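Local coordinates for protein probable tagatose 6-phosphate kinase (Sinorhizobium meliloti, PDB 3TXV) that probably acts in carbohydrate metabolism as a tagatose-6-phosphate kinase and is a member of the GatZ/KbaZ-like family linked to tagatose-1,6-bisphosphate aldolase, at residues 30-35 and 294-299; 308-313 and 384-389; 115-120 and 126-131. One frame throughout, in Å; residues are numbered along the deposited sequence.

Contact 1. Residues 30-35 and 294-299; sequences HPLVIE and FALREA
ND1 of H30, on the ring that meets L296, accepts the backbone N-H of L32 at 3.1 Å. The donor lies close to the ring plane, 14° out of it, and the N-H···ND1 angle of 143° shows a moderately bent bond. H30 stands directly before helix 31-43, so this is an N-cap interaction, and it probably restrains the rotation of the imidazole. With CG of H30 anti to its backbone N (chi1 -161°), the ring reaches forward to the amide two residues on while offering a face to the other helix. L296 answers with a single methyl: its CD2 lies 3.4 Å from the centroid of the H30 ring, almost on the normal, a CH-pi contact. The same CD2 meets CG2 of V33 at 4.0 Å and CB of L32 at 4.2 Å, and L296 contributes 82 of the 133 Å² buried. Were H30 an alanine, the L32 amide would probably lose its side-chain cap and a gap would open beside the L296 methyl. The two helices follow the first and last strands, 23-26 and 283-288, which adjoin where the (beta/alpha)8, or TIM, barrel closes. Helix 407-424 packs against both, touching L32 through K408 and L412 and A295 through V418, while helix 68-81 meets P31 and I34.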
loop_
_atom_site.group_PDB
_atom_site.type_symbol
_atom_site.label_atom_id
_atom_site.label_comp_id
_atom_site.label_asym_id
_atom_site.label_seq_id
_atom_site.Cartn_x
_atom_site.Cartn_y
_atom_site.Cartn_z
ATOM N N HIS A 30 -8.681 0.055 0.955
ATOM C CA HIS A 30 -9.816 0.511 1.759
ATOM C C HIS A 30 -10.453 1.761 1.175
ATOM O O HIS A 30 -9.773 2.768 1.025
ATOM C CB HIS A 30 -9.418 0.742 3.231
ATOM C CG HIS A 30 -10.591 0.763 4.162
ATOM N ND1 HIS A 30 -11.490 1.807 4.199
ATOM C CD2 HIS A 30 -11.046 -0.157 5.043
ATOM C CE1 HIS A 30 -12.440 1.537 5.078
ATOM N NE2 HIS A 30 -12.198 0.350 5.601
ATOM N N PRO A 31 -11.763 1.697 0.849
ATOM C CA PRO A 31 -12.566 2.824 0.320
ATOM C C PRO A 31 -12.330 4.157 1.040
ATOM O O PRO A 31 -12.157 5.185 0.373
ATOM C CB PRO A 31 -14.012 2.375 0.541
ATOM C CG PRO A 31 -13.953 0.975 1.119
ATOM C CD PRO A 31 -12.554 0.457 0.898
ATOM N N LEU A 32 -12.318 4.158 2.381
ATOM C CA LEU A 32 -12.086 5.396 3.100
ATOM C C LEU A 32 -10.663 5.892 2.999
ATOM O O LEU A 32 -10.447 7.097 2.986
ATOM C CB LEU A 32 -12.486 5.291 4.548
ATOM C CG LEU A 32 -13.987 5.248 4.771
ATOM C CD1 LEU A 32 -14.273 4.628 6.147
ATOM C CD2 LEU A 32 -14.610 6.642 4.652
ATOM N N VAL A 33 -9.681 4.995 2.934
ATOM C CA VAL A 33 -8.311 5.452 2.702
ATOM C C VAL A 33 -8.200 6.054 1.282
ATOM O O VAL A 33 -7.594 7.097 1.089
ATOM C CB VAL A 33 -7.226 4.346 2.930
ATOM C CG1 VAL A 33 -5.813 4.864 2.553
ATOM C CG2 VAL A 33 -7.238 3.861 4.350
ATOM N N ILE A 34 -8.813 5.428 0.294
ATOM C CA ILE A 34 -8.733 5.996 -1.030
ATOM C C ILE A 34 -9.361 7.414 -1.057
ATOM O O ILE A 34 -8.691 8.383 -1.470
ATOM C CB ILE A 34 -9.330 5.045 -2.090
ATOM C CG1 ILE A 34 -8.367 3.881 -2.328
ATOM C CG2 ILE A 34 -9.555 5.773 -3.411
ATOM C CD1 ILE A 34 -9.071 2.567 -2.520
ATOM N N GLU A 35 -10.618 7.520 -0.593
ATOM C CA GLU A 35 -11.343 8.788 -0.453
ATOM C C GLU A 35 -10.463 9.808 0.232
ATOM O O GLU A 35 -10.344 10.938 -0.227
ATOM C CB GLU A 35 -12.616 8.558 0.354
ATOM C CG GLU A 35 -13.522 9.795 0.665
ATOM C CD GLU A 35 -14.920 9.353 1.153
ATOM O OE1 GLU A 35 -15.213 8.121 1.135
ATOM O OE2 GLU A 35 -15.739 10.212 1.532
ATOM N N PHE A 294 -3.826 1.273 9.594
ATOM C CA PHE A 294 -3.534 1.270 11.002
ATOM C C PHE A 294 -4.252 2.479 11.666
ATOM O O PHE A 294 -5.038 2.288 12.585
ATOM C CB PHE A 294 -2.017 1.280 11.218
ATOM C CG PHE A 294 -1.608 1.362 12.652
ATOM C CD1 PHE A 294 -1.578 2.589 13.308
ATOM C CD2 PHE A 294 -1.279 0.206 13.355
ATOM C CE1 PHE A 294 -1.216 2.673 14.674
ATOM C CE2 PHE A 294 -0.909 0.266 14.680
ATOM C CZ PHE A 294 -0.864 1.503 15.354
ATOM N N ALA A 295 -4.012 3.698 11.186
ATOM C CA ALA A 295 -4.693 4.887 11.713
ATOM C C ALA A 295 -6.247 4.811 11.607
ATOM O O ALA A 295 -6.987 5.173 12.566
ATOM C CB ALA A 295 -4.180 6.098 11.033
ATOM N N LEU A 296 -6.740 4.325 10.453
ATOM C CA LEU A 296 -8.162 4.156 10.252
ATOM C C LEU A 296 -8.719 3.315 11.382
ATOM O O LEU A 296 -9.637 3.759 12.078
ATOM C CB LEU A 296 -8.444 3.528 8.907
ATOM C CG LEU A 296 -9.900 3.145 8.568
ATOM C CD1 LEU A 296 -10.941 4.165 9.094
ATOM C CD2 LEU A 296 -10.042 2.969 7.065
ATOM N N ARG A 297 -8.142 2.137 11.603
ATOM C CA ARG A 297 -8.477 1.279 12.749
ATOM C C ARG A 297 -8.522 2.038 14.089
ATOM O O ARG A 297 -9.491 1.917 14.836
ATOM C CB ARG A 297 -7.461 0.135 12.820
ATOM C CG ARG A 297 -7.809 -1.079 13.617
ATOM C CD ARG A 297 -7.222 -1.028 14.986
ATOM N NE ARG A 297 -5.784 -0.828 14.909
ATOM C CZ ARG A 297 -5.046 -0.236 15.857
ATOM N NH1 ARG A 297 -5.594 0.216 16.981
ATOM N NH2 ARG A 297 -3.753 -0.080 15.674
ATOM N N GLU A 298 -7.491 2.814 14.426
ATOM C CA GLU A 298 -7.545 3.539 15.706
ATOM C C GLU A 298 -8.777 4.411 15.776
ATOM O O GLU A 298 -9.434 4.429 16.794
ATOM C CB GLU A 298 -6.344 4.428 15.951
ATOM C CG GLU A 298 -5.135 3.707 16.305
ATOM C CD GLU A 298 -4.020 4.655 16.651
ATOM O OE1 GLU A 298 -4.185 5.864 16.321
ATOM O OE2 GLU A 298 -3.001 4.192 17.248
ATOM N N ALA A 299 -9.078 5.126 14.696
ATOM C CA ALA A 299 -10.241 6.008 14.667
ATOM C C ALA A 299 -11.518 5.193 14.873
ATOM O O ALA A 299 -12.370 5.539 15.720
ATOM C CB ALA A 299 -10.303 6.793 13.348
#

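Contact 2. Residues 308-313 and 384-389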
loop_
_atom_site.group_PDB
_atom_site.type_symbol
_atom_site.label_atom_id
_atom_site.label_comp_id
_atom_site.label_asym_id
_atom_site.label_seq_id
_atom_site.Cartn_x
_atom_site.Cartn_y
_atom_site.Cartn_z
ATOM N N ALA A 308 -19.869 3.146 22.664
ATOM C CA ALA A 308 -20.213 2.173 23.692
ATOM C C ALA A 308 -20.557 2.905 24.986
ATOM O O ALA A 308 -21.289 2.382 25.841
ATOM C CB ALA A 308 -19.088 1.188 23.893
ATOM N N PHE A 309 -20.038 4.133 25.092
ATOM C CA PHE A 309 -20.254 5.007 26.241
ATOM C C PHE A 309 -21.564 5.763 26.025
ATOM O O PHE A 309 -22.489 5.587 26.778
ATOM C CB PHE A 309 -19.050 5.939 26.467
ATOM C CG PHE A 309 -19.313 7.031 27.475
ATOM C CD1 PHE A 309 -19.269 6.765 28.848
ATOM C CD2 PHE A 309 -19.631 8.333 27.059
ATOM C CE1 PHE A 309 -19.529 7.788 29.787
ATOM C CE2 PHE A 309 -19.903 9.339 27.972
ATOM C CZ PHE A 309 -19.856 9.073 29.334
ATOM N N LEU A 310 -21.655 6.573 24.983
ATOM C CA LEU A 310 -22.837 7.353 24.740
ATOM C C LEU A 310 -24.065 6.465 24.747
ATOM O O LEU A 310 -25.073 6.777 25.402
ATOM C CB LEU A 310 -22.740 7.969 23.370
ATOM C CG LEU A 310 -22.385 9.426 23.103
ATOM C CD1 LEU A 310 -22.104 10.251 24.339
ATOM C CD2 LEU A 310 -21.255 9.458 22.133
ATOM N N PHE A 311 -23.973 5.345 24.029
ATOM C CA PHE A 311 -25.147 4.505 23.722
ATOM C C PHE A 311 -25.027 3.058 24.075
ATOM O O PHE A 311 -25.253 2.225 23.220
ATOM C CB PHE A 311 -25.428 4.555 22.227
ATOM C CG PHE A 311 -25.524 5.917 21.715
ATOM C CD1 PHE A 311 -26.488 6.784 22.227
ATOM C CD2 PHE A 311 -24.640 6.363 20.746
ATOM C CE1 PHE A 311 -26.562 8.076 21.767
ATOM C CE2 PHE A 311 -24.713 7.683 20.280
ATOM C CZ PHE A 311 -25.669 8.539 20.796
ATOM N N PRO A 312 -24.741 2.746 25.334
ATOM C CA PRO A 312 -24.337 1.357 25.631
ATOM C C PRO A 312 -25.380 0.302 25.253
ATOM O O PRO A 312 -25.046 -0.876 25.153
ATOM C CB PRO A 312 -24.125 1.343 27.154
ATOM C CG PRO A 312 -24.512 2.733 27.649
ATOM C CD PRO A 312 -25.130 3.508 26.527
ATOM N N ALA A 313 -26.631 0.714 25.057
ATOM C CA ALA A 313 -27.705 -0.256 24.870
ATOM C C ALA A 313 -27.801 -0.700 23.438
ATOM O O ALA A 313 -28.169 -1.844 23.172
ATOM C CB ALA A 313 -29.052 0.318 25.314
ATOM N N GLU A 384 -16.314 17.490 22.009
ATOM C CA GLU A 384 -14.843 17.607 21.926
ATOM C C GLU A 384 -14.116 16.807 23.011
ATOM O O GLU A 384 -12.981 16.352 22.830
ATOM C CB GLU A 384 -14.388 19.041 22.122
ATOM C CG GLU A 384 -15.230 20.125 21.503
ATOM C CD GLU A 384 -14.599 21.513 21.668
ATOM O OE1 GLU A 384 -14.772 22.336 20.735
ATOM O OE2 GLU A 384 -13.942 21.772 22.712
ATOM N N THR A 385 -14.774 16.684 24.151
ATOM C CA THR A 385 -14.177 16.129 25.328
ATOM C C THR A 385 -14.049 14.625 25.181
ATOM O O THR A 385 -13.152 14.019 25.793
ATOM C CB THR A 385 -15.045 16.431 26.551
ATOM O OG1 THR A 385 -16.393 16.014 26.291
ATOM C CG2 THR A 385 -15.049 17.890 26.840
ATOM N N LEU A 386 -14.955 14.011 24.415
ATOM C CA LEU A 386 -14.829 12.582 24.136
ATOM C C LEU A 386 -13.763 12.379 23.086
ATOM O O LEU A 386 -13.019 11.408 23.109
ATOM C CB LEU A 386 -16.161 11.991 23.668
ATOM C CG LEU A 386 -17.082 11.538 24.810
ATOM C CD1 LEU A 386 -17.371 12.710 25.698
ATOM C CD2 LEU A 386 -18.373 11.041 24.260
ATOM N N ILE A 387 -13.716 13.342 22.167
ATOM C CA ILE A 387 -12.784 13.382 21.075
ATOM C C ILE A 387 -11.397 13.496 21.703
ATOM O O ILE A 387 -10.479 12.769 21.322
ATOM C CB ILE A 387 -13.129 14.532 20.125
ATOM C CG1 ILE A 387 -14.356 14.165 19.290
ATOM C CG2 ILE A 387 -12.003 14.813 19.162
ATOM C CD1 ILE A 387 -14.990 15.325 18.402
ATOM N N SER A 388 -11.252 14.349 22.713
ATOM C CA SER A 388 -9.956 14.536 23.368
ATOM C C SER A 388 -9.413 13.276 24.037
ATOM O O SER A 388 -8.207 13.055 24.085
ATOM C CB SER A 388 -10.035 15.655 24.383
ATOM O OG SER A 388 -8.790 15.806 25.000
ATOM N N GLN A 389 -10.321 12.461 24.536
ATOM C CA GLN A 389 -10.016 11.227 25.246
ATOM C C GLN A 389 -9.678 10.111 24.282
ATOM O O GLN A 389 -8.799 9.304 24.546
ATOM C CB GLN A 389 -11.248 10.790 26.053
ATOM C CG GLN A 389 -11.138 9.462 26.711
ATOM C CD GLN A 389 -10.119 9.457 27.816
ATOM O OE1 GLN A 389 -10.337 10.060 28.863
ATOM N NE2 GLN A 389 -9.004 8.763 27.603
#
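L386, on helix 384-390, points a single methyl, CD2, at two consecutive residues at the C-terminal end of helix 290-310, and their two side chains meet it from different directions. F309 and L386 cross at about a right angle. The nearest ring atom, CD2 of F309, is 4.1 Å from CD2 of L386, and the methyl approaches the ring obliquely, so the pair is a loose apolar touch and not a defined ring interaction. L310 meets L386 at a slant and presents both of its branches: CD1 of L310 lies 3.8 Å from CD2 of L386, and CD2 of L310 lies 3.9 Å from that same methyl. The fork of one leucine thus straddles the single branch of the other.

The torsions and bond directions account for this placement. In L386 the CA-CB bond already faces the other segment, and CG lies anti to the carbonyl carbon, beside the backbone N (chi1 -86°). In F309, CG is anti to the backbone N (chi1 169°), which carries the ring outward to the methyl. L310 starts off to one side, yet its branched end swings round to L386. On its own segment, CB of L310 sits over the face of the F311 ring, 3.5 Å above the plane, and F311 in turn touches L377.

The backbones remain well apart, with CA of F309 and CA of L386 9.6 Å from each other. The area buried at the surface of the molecule is a modest 99 Å², 56 Å² of it on L386, and the close approaches are all carbon to carbon. F309 and L386 also touch a neighbouring molecule in the crystal. With neither charge nor hydrogen bond between the segments, the contact implies a hydrophobic association lacking strong directional restraint.

Contact 3. Residues 115-120 and 126-131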
loop_
_atom_site.group_PDB
_atom_site.type_symbol
_atom_site.label_atom_id
_atom_site.label_comp_id
_atom_site.label_asym_id
_atom_site.label_seq_id
_atom_site.Cartn_x
_atom_site.Cartn_y
_atom_site.Cartn_z
ATOM N N ALA A 115 -1.060 -13.029 -18.954
ATOM C CA ALA A 115 -2.478 -12.640 -19.075
ATOM C C ALA A 115 -2.801 -11.474 -18.147
ATOM O O ALA A 115 -3.640 -10.612 -18.461
ATOM C CB ALA A 115 -3.413 -13.818 -18.798
HETATM N N MSE A 116 -2.086 -11.444 -17.021
HETATM C CA MSE A 116 -2.368 -10.481 -15.984
HETATM C C MSE A 116 -1.825 -9.116 -16.363
HETATM O O MSE A 116 -2.505 -8.108 -16.198
HETATM C CB MSE A 116 -1.778 -10.943 -14.668
HETATM C CG MSE A 116 -0.374 -10.439 -14.478
HETATM SE SE MSE A 116 -0.261 -8.847 -13.337
HETATM C CE MSE A 116 -0.693 -9.940 -11.703
ATOM N N ILE A 117 -0.585 -9.093 -16.843
ATOM C CA ILE A 117 0.044 -7.865 -17.273
ATOM C C ILE A 117 -0.840 -7.166 -18.318
ATOM O O ILE A 117 -1.047 -5.954 -18.216
ATOM C CB ILE A 117 1.494 -8.119 -17.753
ATOM C CG1 ILE A 117 2.506 -7.562 -16.756
ATOM C CG2 ILE A 117 1.770 -7.491 -19.104
ATOM C CD1 ILE A 117 2.435 -6.074 -16.547
ATOM N N THR A 118 -1.396 -7.931 -19.276
ATOM C CA THR A 118 -2.308 -7.355 -20.303
ATOM C C THR A 118 -3.555 -6.735 -19.698
ATOM O O THR A 118 -3.946 -5.639 -20.102
ATOM C CB THR A 118 -2.777 -8.351 -21.449
ATOM O OG1 THR A 118 -1.809 -9.373 -21.640
ATOM N N ALA A 119 -4.183 -7.460 -18.772
ATOM C CA ALA A 119 -5.398 -6.990 -18.109
ATOM C C ALA A 119 -5.127 -5.634 -17.460
ATOM O O ALA A 119 -5.878 -4.692 -17.672
ATOM C CB ALA A 119 -5.924 -7.999 -17.110
ATOM N N TYR A 120 -4.021 -5.520 -16.736
ATOM C CA TYR A 120 -3.603 -4.228 -16.196
ATOM C C TYR A 120 -3.479 -3.181 -17.284
ATOM O O TYR A 120 -4.139 -2.134 -17.248
ATOM C CB TYR A 120 -2.270 -4.324 -15.441
ATOM C CG TYR A 120 -2.411 -4.774 -14.004
ATOM C CD1 TYR A 120 -2.481 -6.137 -13.681
ATOM C CD2 TYR A 120 -2.476 -3.851 -12.963
ATOM C CE1 TYR A 120 -2.619 -6.566 -12.351
ATOM C CE2 TYR A 120 -2.597 -4.271 -11.635
ATOM C CZ TYR A 120 -2.670 -5.631 -11.341
ATOM O OH TYR A 120 -2.768 -6.059 -10.047
ATOM N N THR A 126 -0.954 2.646 -15.247
ATOM C CA THR A 126 0.165 3.343 -15.888
ATOM C C THR A 126 1.468 3.307 -15.058
ATOM O O THR A 126 2.500 3.838 -15.479
ATOM C CB THR A 126 -0.220 4.811 -16.262
ATOM O OG1 THR A 126 -0.565 5.537 -15.070
ATOM N N LYS A 127 1.425 2.682 -13.885
ATOM C CA LYS A 127 2.675 2.324 -13.217
ATOM C C LYS A 127 2.739 0.827 -13.084
ATOM O O LYS A 127 1.817 0.236 -12.552
ATOM C CB LYS A 127 2.802 2.991 -11.864
ATOM C CG LYS A 127 4.191 3.033 -11.308
ATOM C CD LYS A 127 4.167 3.854 -10.049
ATOM C CE LYS A 127 5.193 3.359 -9.009
ATOM N NZ LYS A 127 4.911 2.016 -8.407
ATOM N N LEU A 128 3.806 0.210 -13.593
ATOM C CA LEU A 128 3.925 -1.263 -13.579
ATOM C C LEU A 128 5.207 -1.708 -12.909
ATOM O O LEU A 128 6.318 -1.456 -13.397
ATOM C CB LEU A 128 3.853 -1.840 -14.998
ATOM C CG LEU A 128 2.518 -2.097 -15.721
ATOM C CD1 LEU A 128 1.291 -1.389 -15.143
ATOM C CD2 LEU A 128 2.675 -1.785 -17.188
ATOM N N HIS A 129 5.064 -2.343 -11.762
ATOM C CA HIS A 129 6.239 -2.861 -11.084
ATOM C C HIS A 129 6.435 -4.337 -11.449
ATOM O O HIS A 129 5.549 -5.195 -11.246
ATOM C CB HIS A 129 6.111 -2.641 -9.588
ATOM C CG HIS A 129 7.155 -3.325 -8.785
ATOM N ND1 HIS A 129 6.867 -3.957 -7.600
ATOM C CD2 HIS A 129 8.476 -3.486 -8.987
ATOM C CE1 HIS A 129 7.974 -4.472 -7.095
ATOM N NE2 HIS A 129 8.966 -4.204 -7.922
ATOM N N LEU A 130 7.584 -4.612 -12.042
ATOM C CA LEU A 130 7.842 -5.926 -12.574
ATOM C C LEU A 130 8.804 -6.664 -11.667
ATOM O O LEU A 130 10.034 -6.455 -11.709
ATOM C CB LEU A 130 8.408 -5.824 -13.987
ATOM C CG LEU A 130 7.511 -5.207 -15.056
ATOM C CD1 LEU A 130 8.292 -5.013 -16.333
ATOM C CD2 LEU A 130 6.254 -6.044 -15.284
ATOM N N ASP A 131 8.233 -7.531 -10.844
ATOM C CA ASP A 131 9.014 -8.310 -9.923
ATOM C C ASP A 131 8.898 -9.765 -10.286
ATOM O O ASP A 131 7.869 -10.387 -10.020
ATOM C CB ASP A 131 8.517 -8.086 -8.500
ATOM C CG ASP A 131 9.422 -8.737 -7.461
ATOM O OD1 ASP A 131 10.516 -9.236 -7.855
ATOM O OD2 ASP A 131 9.033 -8.744 -6.260
#
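This is a buried, wholly apolar helix-on-strand contact within a beta-alpha-beta unit of the barrel, where helix 106-121 packs on the strand it leads into, 127-130. The evidence lies chiefly in one methyl. CD1 of I117 comes within 4.1 Å of CG of L128 and within 4.0 Å of CD2 of L130, and the directions from CD1 to those two atoms make roughly a right angle. The terminal methyl therefore sits in the corner between two leucines spaced two residues apart on one side of the strand.

The CA-CB bond of I117 does not itself face the strand. Its later torsion (chi2 -62°) turns CD1 toward the leucines. These meet the isoleucine differently: I117 crosses L128 obliquely and L130 at about a right angle. L128 points at the helix with its CA-CB bond, whereas L130 reaches it with its branched end. A looser approach comes from the next turn of the helix, where CB of Y120 stands 4.6 Å from CD1 of L128. The 135 Å² buried falls mainly on I117 and L128.

Strand alternation sends K127 and H129 to the other side of the strand. K127 forms salt bridges with E51 and E263, and H129 is held by hydrogen bonds to H95, D94 and G176, so the polar side of the strand is separated from this greasy one. In parallel register the strand lies between 89-96 and 172-176. L155 of helix 145-161 touches both I117 and L130, V158 of that helix adds to the packing on I117, and on the other flank P68, opening helix 68-81, rests on A119 and Y120.

Contact 3 is buried, contact 1 partly buried and contact 2 lies at the surface, with centres about 16, 12 and 31 Å from the centre of the chain. Contacts 1 and 2 share helix 290-310, the first using its N-terminal half and the second its C-terminal end, and their centres stand about 20 Å apart. Contact 3 lies on the opposite side of the chain's centre from contact 1, about 26 Å away between contact centres. All three rest on aliphatic methyls. Contact 1 joins the first and last helices of the barrel layer and adds an imidazole tied to a helix cap, contact 3 pairs helix with strand, and contact 2 joins helices outside the barrel strands.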